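Local coordinates for protein 3-oxo-glucose-6-phosphate:glutamate aminotransferase (PDB 4K2M) that catalyses the reversible pyridoxal phosphate-dependent transfer of an amino group from glutamate to 3-dehydro-glucose 6-phosphate, giving kanosamine 6-phosphate, at residues A[206-209]-A[210-214]; A[277-281]-A[282-286]; A[302-305]-A[306-310]; A[419-423]-A[424-428]. All coordinates share one frame; numbering follows the deposited sequence.

Contact 1 of 4, residues A[206-209]-A[210-214]; sequences DMQH and IRQIA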
loop_
_atom_site.group_PDB
_atom_site.type_symbol
_atom_site.label_atom_id
_atom_site.label_comp_id
_atom_site.label_asym_id
_atom_site.label_seq_id
_atom_site.Cartn_x
_atom_site.Cartn_y
_atom_site.Cartn_z
ATOM N N ASP A 206 -23.754 -16.274 -8.660
ATOM C CA ASP A 206 -24.826 -16.248 -9.661
ATOM C C ASP A 206 -25.172 -14.809 -10.010
ATOM O O ASP A 206 -26.191 -14.271 -9.564
ATOM C CB ASP A 206 -26.063 -16.972 -9.135
ATOM C CG ASP A 206 -27.146 -17.158 -10.208
ATOM O OD1 ASP A 206 -27.057 -16.563 -11.316
ATOM O OD2 ASP A 206 -28.109 -17.898 -9.921
ATOM N N MET A 207 -24.330 -14.191 -10.834
ATOM C CA MET A 207 -24.411 -12.744 -11.027
ATOM C C MET A 207 -25.644 -12.280 -11.798
ATOM O O MET A 207 -26.184 -11.198 -11.520
ATOM C CB MET A 207 -23.131 -12.215 -11.676
ATOM C CG MET A 207 -21.892 -12.297 -10.769
ATOM S SD MET A 207 -22.080 -11.319 -9.281
ATOM C CE MET A 207 -22.035 -9.672 -9.965
ATOM N N GLN A 208 -26.111 -13.081 -12.743
ATOM C CA GLN A 208 -27.323 -12.684 -13.477
ATOM C C GLN A 208 -28.532 -12.556 -12.547
ATOM O O GLN A 208 -29.307 -11.591 -12.627
ATOM C CB GLN A 208 -27.621 -13.651 -14.636
ATOM C CG GLN A 208 -28.837 -13.223 -15.462
ATOM C CD GLN A 208 -29.046 -14.087 -16.694
ATOM O OE1 GLN A 208 -28.587 -15.229 -16.753
ATOM N NE2 GLN A 208 -29.739 -13.541 -17.686
ATOM N N HIS A 209 -28.674 -13.509 -11.633
ATOM C CA HIS A 209 -29.788 -13.508 -10.696
ATOM C C HIS A 209 -29.613 -12.350 -9.709
ATOM O O HIS A 209 -30.551 -11.621 -9.416
ATOM C CB HIS A 209 -29.856 -14.872 -10.001
ATOM C CG HIS A 209 -31.089 -15.087 -9.185
ATOM N ND1 HIS A 209 -32.024 -14.098 -8.960
ATOM C CD2 HIS A 209 -31.541 -16.187 -8.536
ATOM C CE1 HIS A 209 -32.996 -14.581 -8.206
ATOM N NE2 HIS A 209 -32.727 -15.844 -7.933
ATOM N N ILE A 210 -28.392 -12.160 -9.218
ATOM C CA ILE A 210 -28.091 -11.018 -8.364
ATOM C C ILE A 210 -28.436 -9.691 -9.052
ATOM O O ILE A 210 -29.040 -8.813 -8.442
ATOM C CB ILE A 210 -26.610 -11.060 -7.881
ATOM C CG1 ILE A 210 -26.398 -12.273 -6.971
ATOM C CG2 ILE A 210 -26.245 -9.763 -7.152
ATOM C CD1 ILE A 210 -24.927 -12.523 -6.573
ATOM N N ARG A 211 -28.076 -9.549 -10.328
ATOM C CA ARG A 211 -28.372 -8.317 -11.068
ATOM C C ARG A 211 -29.884 -8.114 -11.239
ATOM O O ARG A 211 -30.383 -6.986 -11.184
ATOM C CB ARG A 211 -27.643 -8.340 -12.429
ATOM C CG ARG A 211 -28.060 -7.263 -13.444
ATOM C CD ARG A 211 -28.104 -5.879 -12.835
ATOM N NE ARG A 211 -26.791 -5.370 -12.470
ATOM C CZ ARG A 211 -26.584 -4.190 -11.894
ATOM N NH1 ARG A 211 -27.606 -3.398 -11.600
ATOM N NH2 ARG A 211 -25.355 -3.804 -11.602
ATOM N N GLN A 212 -30.622 -9.196 -11.441
ATOM C CA GLN A 212 -32.074 -9.059 -11.531
ATOM C C GLN A 212 -32.661 -8.483 -10.246
ATOM O O GLN A 212 -33.529 -7.614 -10.295
ATOM C CB GLN A 212 -32.730 -10.399 -11.851
ATOM C CG GLN A 212 -32.520 -10.834 -13.286
ATOM C CD GLN A 212 -32.908 -12.284 -13.510
ATOM O OE1 GLN A 212 -33.374 -12.963 -12.592
ATOM N NE2 GLN A 212 -32.715 -12.766 -14.735
ATOM N N ILE A 213 -32.192 -8.965 -9.101
ATOM C CA ILE A 213 -32.632 -8.415 -7.820
ATOM C C ILE A 213 -32.197 -6.965 -7.658
ATOM O O ILE A 213 -32.989 -6.109 -7.253
ATOM C CB ILE A 213 -32.125 -9.247 -6.638
ATOM C CG1 ILE A 213 -32.697 -10.661 -6.739
ATOM C CG2 ILE A 213 -32.534 -8.601 -5.308
ATOM C CD1 ILE A 213 -32.062 -11.658 -5.804
ATOM N N ALA A 214 -30.932 -6.688 -7.963
ATOM C CA ALA A 214 -30.417 -5.322 -7.866
ATOM C C ALA A 214 -31.223 -4.347 -8.727
ATOM O O ALA A 214 -31.531 -3.247 -8.283
ATOM C CB ALA A 214 -28.947 -5.272 -8.240
#
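CG of H209 is anti to the backbone N and beside the carbonyl carbon (chi1 -170°), which turns the ring toward Q212 and I213 in the next turn. I213 has CG1 beside its own backbone N and an extended chain, which carries CD1 to 3.9 Å from CE1 of the H209 ring. The two side chains meet at a slant. Q212 crosses H209 at about a right angle, and its OE1 stays 4.0 Å from H209 ND1. On the inner side, the bent chain of M207 brings SD to 4.1 Å from I210 CD1.

These are the first two turns of helix 207-217, the helix of a beta-alpha-beta unit between strands 192-195 and 220-224. D206 is the N-cap. Its OD1 accepts a weak bond from H209 N at 3.5 Å. Regular i to i+4 bonds then take over: I210 N to D206 O is 3.1 Å and nearly straight (170°), and R211 N to M207 O is 2.8 Å.

M207 and R211 both touch V221 of strand 220-224, while I210 packs on I195. The guanidinium of R211 leaves the turn to reach N215, Y237 and D239.

H209 NE2 is held by D182, but ND1 is buried here with no polar partner in the model. I213 CD1 lies against CE1 and ND1, and the buried nitrogen therefore faces a hydrocarbon neighbour.

Contact 2 of 4, residues A[277-281]-A[282-286]; sequences HGFEV and NVKNK. With O1G (3-deoxy-3-[(E)-({3-hydroxy-2-methyl-5-[(phosphonooxy)methyl]pyridin-4-yl}methylidene)amino]-6-O-phosphono-alpha-D-gluco pyranose), chain I; EDO (1,2-ethanediol), chain J.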
loop_
_atom_site.group_PDB
_atom_site.type_symbol
_atom_site.label_atom_id
_atom_site.label_comp_id
_atom_site.label_asym_id
_atom_site.label_seq_id
_atom_site.Cartn_x
_atom_site.Cartn_y
_atom_site.Cartn_z
ATOM N N HIS A 277 -6.213 11.094 -2.681
ATOM C CA HIS A 277 -6.307 12.306 -1.851
ATOM C C HIS A 277 -7.488 13.222 -2.140
ATOM O O HIS A 277 -7.593 14.314 -1.568
ATOM C CB HIS A 277 -4.989 13.090 -1.891
ATOM C CG HIS A 277 -3.853 12.380 -1.217
ATOM N ND1 HIS A 277 -3.884 12.043 0.121
ATOM C CD2 HIS A 277 -2.667 11.929 -1.694
ATOM C CE1 HIS A 277 -2.766 11.411 0.438
ATOM N NE2 HIS A 277 -2.008 11.338 -0.642
ATOM N N GLY A 278 -8.388 12.775 -3.004
ATOM C CA GLY A 278 -9.543 13.593 -3.351
ATOM C C GLY A 278 -9.188 14.607 -4.421
ATOM O O GLY A 278 -9.965 15.522 -4.696
ATOM N N PHE A 279 -8.015 14.451 -5.029
ATOM C CA PHE A 279 -7.546 15.424 -6.008
ATOM C C PHE A 279 -8.299 15.305 -7.328
ATOM O O PHE A 279 -8.720 14.207 -7.730
ATOM C CB PHE A 279 -6.062 15.226 -6.333
ATOM C CG PHE A 279 -5.117 15.518 -5.181
ATOM C CD1 PHE A 279 -5.479 16.358 -4.134
ATOM C CD2 PHE A 279 -3.859 14.917 -5.161
ATOM C CE1 PHE A 279 -4.588 16.617 -3.085
ATOM C CE2 PHE A 279 -2.954 15.169 -4.120
ATOM C CZ PHE A 279 -3.315 16.016 -3.084
ATOM N N GLU A 280 -8.438 16.430 -8.017
ATOM C CA GLU A 280 -8.851 16.400 -9.419
ATOM C C GLU A 280 -7.960 15.417 -10.178
ATOM O O GLU A 280 -6.750 15.344 -9.937
ATOM C CB GLU A 280 -8.725 17.796 -10.029
ATOM C CG GLU A 280 -8.996 17.831 -11.526
ATOM C CD GLU A 280 -9.475 19.192 -11.996
ATOM O OE1 GLU A 280 -10.137 19.896 -11.205
ATOM O OE2 GLU A 280 -9.186 19.553 -13.156
ATOM N N VAL A 281 -8.546 14.635 -11.077
ATOM C CA VAL A 281 -7.760 13.659 -11.837
ATOM C C VAL A 281 -6.563 14.316 -12.536
ATOM O O VAL A 281 -6.725 15.285 -13.281
ATOM C CB VAL A 281 -8.635 12.927 -12.859
ATOM C CG1 VAL A 281 -7.807 11.916 -13.634
ATOM C CG2 VAL A 281 -9.800 12.242 -12.146
ATOM N N ASN A 282 -5.368 13.802 -12.263
ATOM C CA ASN A 282 -4.134 14.324 -12.859
ATOM C C ASN A 282 -3.779 15.773 -12.514
ATOM O O ASN A 282 -2.947 16.379 -13.188
ATOM C CB ASN A 282 -4.165 14.151 -14.386
ATOM C CG ASN A 282 -4.159 12.699 -14.804
ATOM O OD1 ASN A 282 -3.512 11.866 -14.168
ATOM N ND2 ASN A 282 -4.887 12.383 -15.873
ATOM N N VAL A 283 -4.418 16.339 -11.489
ATOM C CA VAL A 283 -4.028 17.660 -10.994
ATOM C C VAL A 283 -3.720 17.568 -9.509
ATOM O O VAL A 283 -4.618 17.673 -8.669
ATOM C CB VAL A 283 -5.112 18.722 -11.232
ATOM C CG1 VAL A 283 -4.618 20.089 -10.760
ATOM C CG2 VAL A 283 -5.485 18.781 -12.710
ATOM N N LYS A 284 -2.450 17.356 -9.191
ATOM C CA LYS A 284 -2.043 17.151 -7.805
ATOM C C LYS A 284 -2.345 18.381 -6.966
ATOM O O LYS A 284 -2.305 19.500 -7.488
ATOM C CB LYS A 284 -0.550 16.842 -7.753
ATOM C CG LYS A 284 -0.098 16.148 -6.465
ATOM C CD LYS A 284 1.364 15.723 -6.600
ATOM C CE LYS A 284 1.897 15.063 -5.332
ATOM N NZ LYS A 284 3.318 14.607 -5.549
ATOM N N ASN A 285 -2.686 18.150 -5.692
ATOM C CA ASN A 285 -2.839 19.176 -4.658
ATOM C C ASN A 285 -4.142 19.967 -4.714
ATOM O O ASN A 285 -4.409 20.797 -3.835
ATOM C CB ASN A 285 -1.645 20.135 -4.640
ATOM C CG ASN A 285 -0.342 19.438 -4.329
ATOM O OD1 ASN A 285 0.651 19.589 -5.055
ATOM N ND2 ASN A 285 -0.332 18.663 -3.248
ATOM N N LYS A 286 -4.943 19.710 -5.745
ATOM C CA LYS A 286 -6.225 20.380 -5.896
ATOM C C LYS A 286 -7.370 19.419 -5.579
ATOM O O LYS A 286 -7.706 18.565 -6.397
ATOM C CB LYS A 286 -6.364 20.901 -7.323
ATOM C CG LYS A 286 -7.703 21.581 -7.608
ATOM C CD LYS A 286 -7.741 22.111 -9.037
ATOM C CE LYS A 286 -9.142 22.575 -9.408
ATOM N NZ LYS A 286 -9.170 23.189 -10.771
HETATM P P O1G I . 2.580 9.436 2.379
HETATM C C3A O1G I . 3.651 14.922 3.932
HETATM O O3 O1G I . 4.513 15.675 3.204
HETATM C C1 O1G I . 4.357 15.224 -2.342
HETATM N "N1'" O1G I . 2.372 14.532 5.877
HETATM C C2 O1G I . 4.194 15.303 -0.822
HETATM O O2 O1G I . 5.142 16.332 -0.373
HETATM C C9A O1G I . 3.225 15.318 5.197
HETATM C C2A O1G I . 3.704 16.614 5.836
HETATM C C3 O1G I . 4.496 13.969 -0.127
HETATM N "N3'" O1G I . 4.023 14.198 1.245
HETATM O O1 O1G I . 5.735 15.036 -2.676
HETATM C C4 O1G I . 3.797 12.781 -0.826
HETATM O O4 O1G I . 4.560 11.676 -0.295
HETATM C C4A O1G I . 3.199 13.724 3.385
HETATM C C4B O1G I . 3.617 13.283 2.043
HETATM C C5 O1G I . 4.102 12.855 -2.321
HETATM O O5 O1G I . 3.638 14.095 -2.883
HETATM C C5A O1G I . 2.325 12.934 4.113
HETATM C C5T O1G I . 1.723 11.596 3.667
HETATM C C6 O1G I . 3.376 11.830 -3.147
HETATM C C6A O1G I . 1.924 13.360 5.369
HETATM O OP1 O1G I . 1.184 8.887 2.553
HETATM O OP2 O1G I . 3.631 8.436 2.758
HETATM O OP3 O1G I . 2.756 10.030 0.964
HETATM O OP4 O1G I . 2.809 10.648 3.458
HETATM O O6 O1G I . 3.675 11.781 -4.495
HETATM P "P'" O1G I . 3.585 10.373 -5.272
HETATM O OP6 O1G I . 4.452 9.406 -4.482
HETATM O OP7 O1G I . 2.118 9.998 -5.318
HETATM O OP8 O1G I . 4.174 10.715 -6.637
HETATM C C1 EDO J . 3.954 21.228 -5.056
HETATM O O1 EDO J . 4.313 21.294 -6.435
HETATM C C2 EDO J . 4.319 19.839 -4.530
HETATM O O2 EDO J . 3.426 18.846 -5.045
HETATM O O HOH W 1 -9.423 22.134 -13.971
#
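The F279 ring is sandwiched between backbone and side chain. On one face N285 N sits 3.2 Å above the plane, over the ring centre, with K284 C offset toward the rim. On the opposite face H277 CB lies over the centre. The CE2 corner also touches K284 CG at 3.8 Å.

The chain folds back through two successive type II beta turns, E280 to V283 and V283 to K286. V283 N bonds to E280 O from above the carbonyl plane. E280 N reaches K286 O at 2.8 Å, nearly along the C=O axis, and closes the double turn. H277 and N285 also bond through their backbone oxygens to N158 and Q388 of the second subunit.

K284 carries the loop into the active site. Its extended chain places NZ 2.7 Å from O5 and 3.0 Å from O6 of the external aldimine, gripping the sugar ring oxygen and the phosphate ester oxygen. Y381 and S244 of the second subunit bind the same aldimine.

At the outer end E280 OE1 and K286 NZ form a long salt bridge of 3.5 Å, and a water bonded to E280 OE2 bonds weakly to that NZ.

Contact 3 of 4, residues A[302-305]-A[306-310]; sequences AAIG and LERMK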
loop_
_atom_site.group_PDB
_atom_site.type_symbol
_atom_site.label_atom_id
_atom_site.label_comp_id
_atom_site.label_asym_id
_atom_site.label_seq_id
_atom_site.Cartn_x
_atom_site.Cartn_y
_atom_site.Cartn_z
ATOM N N ALA A 302 3.457 -2.254 -10.526
ATOM C CA ALA A 302 2.861 -2.380 -11.864
ATOM C C ALA A 302 3.889 -2.932 -12.851
ATOM O O ALA A 302 3.555 -3.743 -13.720
ATOM C CB ALA A 302 2.283 -1.035 -12.343
ATOM N N ALA A 303 5.146 -2.515 -12.724
ATOM C CA ALA A 303 6.187 -3.065 -13.591
ATOM C C ALA A 303 6.351 -4.557 -13.330
ATOM O O ALA A 303 6.518 -5.351 -14.256
ATOM C CB ALA A 303 7.528 -2.337 -13.372
ATOM N N ILE A 304 6.311 -4.941 -12.060
ATOM C CA ILE A 304 6.433 -6.351 -11.696
ATOM C C ILE A 304 5.208 -7.114 -12.211
ATOM O O ILE A 304 5.318 -8.243 -12.703
ATOM C CB ILE A 304 6.550 -6.508 -10.168
ATOM C CG1 ILE A 304 7.951 -6.096 -9.711
ATOM C CG2 ILE A 304 6.292 -7.962 -9.738
ATOM C CD1 ILE A 304 8.101 -6.057 -8.192
ATOM N N GLY A 305 4.040 -6.492 -12.087
ATOM C CA GLY A 305 2.798 -7.100 -12.537
ATOM C C GLY A 305 2.803 -7.390 -14.021
ATOM O O GLY A 305 2.270 -8.416 -14.470
ATOM N N LEU A 306 3.423 -6.499 -14.791
ATOM C CA LEU A 306 3.472 -6.681 -16.234
ATOM C C LEU A 306 4.349 -7.881 -16.577
ATOM O O LEU A 306 4.209 -8.466 -17.649
ATOM C CB LEU A 306 3.967 -5.410 -16.923
ATOM C CG LEU A 306 2.912 -4.308 -16.907
ATOM C CD1 LEU A 306 3.503 -2.942 -17.217
ATOM C CD2 LEU A 306 1.789 -4.640 -17.901
ATOM N N GLU A 307 5.249 -8.252 -15.672
ATOM C CA GLU A 307 6.046 -9.466 -15.879
ATOM C C GLU A 307 5.293 -10.698 -15.417
ATOM O O GLU A 307 5.193 -11.686 -16.147
ATOM C CB GLU A 307 7.381 -9.397 -15.138
ATOM C CG GLU A 307 8.353 -8.376 -15.677
ATOM C CD GLU A 307 8.574 -8.511 -17.170
ATOM O OE1 GLU A 307 8.760 -9.653 -17.651
ATOM O OE2 GLU A 307 8.534 -7.474 -17.865
ATOM N N ARG A 308 4.759 -10.659 -14.200
ATOM C CA ARG A 308 4.151 -11.863 -13.644
ATOM C C ARG A 308 2.884 -12.240 -14.384
ATOM O O ARG A 308 2.504 -13.407 -14.396
ATOM C CB ARG A 308 3.903 -11.717 -12.125
ATOM C CG ARG A 308 5.214 -11.514 -11.343
ATOM C CD ARG A 308 5.037 -11.775 -9.851
ATOM N NE ARG A 308 4.866 -13.204 -9.609
ATOM C CZ ARG A 308 4.529 -13.764 -8.453
ATOM N NH1 ARG A 308 4.306 -13.023 -7.366
ATOM N NH2 ARG A 308 4.436 -15.092 -8.390
ATOM N N MET A 309 2.240 -11.262 -15.018
ATOM C CA MET A 309 1.002 -11.516 -15.740
ATOM C C MET A 309 1.226 -12.435 -16.922
ATOM O O MET A 309 0.281 -13.070 -17.395
ATOM C CB MET A 309 0.374 -10.205 -16.233
ATOM C CG MET A 309 -1.121 -10.293 -16.507
ATOM S SD MET A 309 -1.837 -8.653 -16.801
ATOM C CE MET A 309 -0.310 -7.735 -16.885
ATOM N N LYS A 310 2.466 -12.509 -17.401
ATOM C CA LYS A 310 2.780 -13.356 -18.552
ATOM C C LYS A 310 2.552 -14.830 -18.251
ATOM O O LYS A 310 2.466 -15.651 -19.170
ATOM C CB LYS A 310 4.226 -13.136 -18.988
ATOM C CG LYS A 310 4.513 -11.704 -19.408
ATOM C CD LYS A 310 6.005 -11.501 -19.613
ATOM C CE LYS A 310 6.270 -10.110 -20.168
ATOM N NZ LYS A 310 7.727 -9.870 -20.357
HETATM O O HOH W 2 7.592 -4.805 -16.784
#
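I304 and R308 lie side by side one turn apart, in the C-terminal part of helix 299-308, where the chain tightens toward 3-10 geometry.

Backbone bonds mix the two types. R308 N to I304 O (2.9 Å) and M309 N to G305 O (2.9 Å) are of the alpha type. I304 O also accepts from E307 N at 3.0 Å, a three-residue bond whose donor stands 64° out of the carbonyl plane. K310 N to E307 O, at 3.1 Å, is of the 3-10 type.

Apolar contact is slight. I304 CG2 is 4.0 Å from both CG and CD of R308. The guanidinium then turns away to a salt bridge with E82 of helix 80-93, and R308 packs on F99 of the second subunit. Its side chain lies about 5 Å from that of P247 at the substrate site.

Charged and water-mediated contacts lie along another side of the helix. E307 bends at chi2 (-52°), which turns its carboxylate toward K310. K310 NZ meets E307 OE1 at 2.9 Å on the syn side. One water donates to both A303 O, at 2.8 Å, and E307 OE2.

Contact 4 of 4, residues A[419-423]-A[424-428]; sequences PSFTL and EEQDR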
loop_
_atom_site.group_PDB
_atom_site.type_symbol
_atom_site.label_atom_id
_atom_site.label_comp_id
_atom_site.label_asym_id
_atom_site.label_seq_id
_atom_site.Cartn_x
_atom_site.Cartn_y
_atom_site.Cartn_z
ATOM N N PRO A 419 -0.273 -23.360 -8.739
ATOM C CA PRO A 419 0.245 -23.822 -10.045
ATOM C C PRO A 419 1.538 -24.641 -9.999
ATOM O O PRO A 419 1.693 -25.540 -10.838
ATOM C CB PRO A 419 0.471 -22.521 -10.821
ATOM C CG PRO A 419 -0.442 -21.546 -10.195
ATOM C CD PRO A 419 -0.514 -21.904 -8.724
ATOM N N SER A 420 2.438 -24.356 -9.064
ATOM C CA SER A 420 3.695 -25.114 -8.976
ATOM C C SER A 420 3.620 -26.374 -8.111
ATOM O O SER A 420 4.647 -27.010 -7.833
ATOM C CB SER A 420 4.848 -24.223 -8.506
ATOM O OG SER A 420 5.212 -23.303 -9.517
ATOM N N PHE A 421 2.414 -26.731 -7.691
ATOM C CA PHE A 421 2.185 -27.958 -6.939
ATOM C C PHE A 421 2.531 -29.133 -7.857
ATOM O O PHE A 421 2.309 -29.062 -9.070
ATOM C CB PHE A 421 0.713 -27.999 -6.576
ATOM C CG PHE A 421 0.335 -29.066 -5.580
ATOM C CD1 PHE A 421 1.062 -29.240 -4.404
ATOM C CD2 PHE A 421 -0.806 -29.833 -5.791
ATOM C CE1 PHE A 421 0.670 -30.204 -3.460
ATOM C CE2 PHE A 421 -1.213 -30.791 -4.852
ATOM C CZ PHE A 421 -0.467 -30.974 -3.689
ATOM N N THR A 422 3.087 -30.210 -7.310
ATOM C CA THR A 422 3.451 -31.343 -8.166
ATOM C C THR A 422 2.372 -32.402 -8.118
ATOM O O THR A 422 1.641 -32.517 -7.133
ATOM C CB THR A 422 4.816 -31.971 -7.795
ATOM O OG1 THR A 422 4.753 -32.520 -6.474
ATOM C CG2 THR A 422 5.927 -30.945 -7.860
ATOM N N LEU A 423 2.269 -33.190 -9.181
ATOM C CA LEU A 423 1.260 -34.243 -9.208
ATOM C C LEU A 423 1.610 -35.357 -8.234
ATOM O O LEU A 423 0.723 -35.996 -7.674
ATOM C CB LEU A 423 1.103 -34.801 -10.612
ATOM C CG LEU A 423 0.728 -33.779 -11.668
ATOM C CD1 LEU A 423 0.527 -34.487 -13.015
ATOM C CD2 LEU A 423 -0.527 -33.027 -11.273
ATOM N N GLU A 424 2.898 -35.586 -8.008
ATOM C CA GLU A 424 3.290 -36.590 -7.023
ATOM C C GLU A 424 2.923 -36.185 -5.584
ATOM O O GLU A 424 2.537 -37.030 -4.773
ATOM C CB GLU A 424 4.776 -36.966 -7.153
ATOM C CG GLU A 424 5.770 -35.829 -6.921
ATOM C CD GLU A 424 6.209 -35.146 -8.220
ATOM O OE1 GLU A 424 5.482 -35.244 -9.234
ATOM O OE2 GLU A 424 7.283 -34.503 -8.219
ATOM N N GLU A 425 3.008 -34.897 -5.263
ATOM C CA GLU A 425 2.450 -34.431 -3.993
ATOM C C GLU A 425 0.939 -34.622 -3.968
ATOM O O GLU A 425 0.366 -35.027 -2.951
ATOM C CB GLU A 425 2.757 -32.959 -3.778
ATOM C CG GLU A 425 4.182 -32.637 -3.403
ATOM C CD GLU A 425 4.448 -31.145 -3.509
ATOM O OE1 GLU A 425 4.492 -30.615 -4.645
ATOM O OE2 GLU A 425 4.602 -30.496 -2.456
ATOM N N GLN A 426 0.278 -34.290 -5.078
ATOM C CA GLN A 426 -1.166 -34.453 -5.136
ATOM C C GLN A 426 -1.556 -35.924 -4.940
ATOM O O GLN A 426 -2.538 -36.211 -4.246
ATOM C CB GLN A 426 -1.748 -33.904 -6.440
ATOM C CG GLN A 426 -3.264 -33.881 -6.433
ATOM C CD GLN A 426 -3.840 -33.404 -7.743
ATOM O OE1 GLN A 426 -3.403 -33.827 -8.809
ATOM N NE2 GLN A 426 -4.818 -32.509 -7.673
ATOM N N ASP A 427 -0.781 -36.842 -5.524
ATOM C CA ASP A 427 -0.990 -38.280 -5.290
ATOM C C ASP A 427 -1.022 -38.595 -3.801
ATOM O O ASP A 427 -1.886 -39.345 -3.332
ATOM C CB ASP A 427 0.124 -39.129 -5.942
ATOM C CG ASP A 427 0.087 -39.101 -7.461
ATOM O OD1 ASP A 427 -0.961 -38.722 -8.035
ATOM O OD2 ASP A 427 1.115 -39.484 -8.075
ATOM N N ARG A 428 -0.080 -38.036 -3.050
ATOM C CA ARG A 428 -0.012 -38.326 -1.627
ATOM C C ARG A 428 -1.193 -37.745 -0.861
ATOM O O ARG A 428 -1.732 -38.385 0.053
ATOM C CB ARG A 428 1.309 -37.837 -1.019
ATOM C CG ARG A 428 1.466 -38.278 0.444
ATOM C CD ARG A 428 2.883 -38.138 0.960
ATOM N NE ARG A 428 3.023 -38.650 2.326
ATOM C CZ ARG A 428 3.312 -39.914 2.629
ATOM N NH1 ARG A 428 3.492 -40.808 1.665
ATOM N NH2 ARG A 428 3.425 -40.285 3.897
HETATM O O HOH W 3 4.472 -33.171 -10.898
#
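T422 and E425 start helix 423-441 as a capping box, with Q426 N bonded to T422 O and D427 N to L423 O in the first turn. With OG1 between its backbone N and carbonyl carbon (chi1 63°), T422 can accept from E425 N at 3.2 Å. The same hydroxyl donates to E425 OE1 at 2.7 Å, on the anti lone pair. T422 N reaches that oxygen too, at 3.0 Å and on its anti side, 26° out of the carboxylate plane. Two donors of T422 thus grip one carboxylate oxygen, OE1. R76 also forms a salt bridge with OE1, which would probably favour the charged form.

The F421 ring leans on the helix start. Its CE1 is 3.5 Å from E425 CB, and its CE2 is 3.5 Å from Q426 CB. The Q426 amide plane stands 83° from the ring.

E424 curls back beside T422. Its OE1 accepts a hydrogen bond from a water, which in turn accepts from L423 N at 2.8 Å. Its OE2 pairs with R64.

Q426 and D427 both bind R325, and D427 also bonds to Y60. R325 belongs to helix 312-329, whose Y326 touches F421 and Q426. The cap ends the loop after strand 412-415, and R325 and Y326 tie the start of helix 423-441 to helix 312-329.

In the fold
All four contacts are local, but they differ in setting. Contacts 3 and 4 are buried. Contacts 1 and 2 are partly exposed. No two share a helix or strand. Contact 1 rests on strands 192-195 and 220-224 of the large sheet, contact 3 on helices 80-93 and 103-116, and contact 4 on helix 312-329. Contacts 1 and 4 both open a helix with a side-chain cap: weak and single at 206-209, a full capping box at 419-423. Contact 3 instead lies toward the end of a helix, where the hydrogen bonding shifts. Contact 2 depends on turns and a phenylalanine ring packed between a backbone amide and a side-chain carbon. It alone touches the ligand.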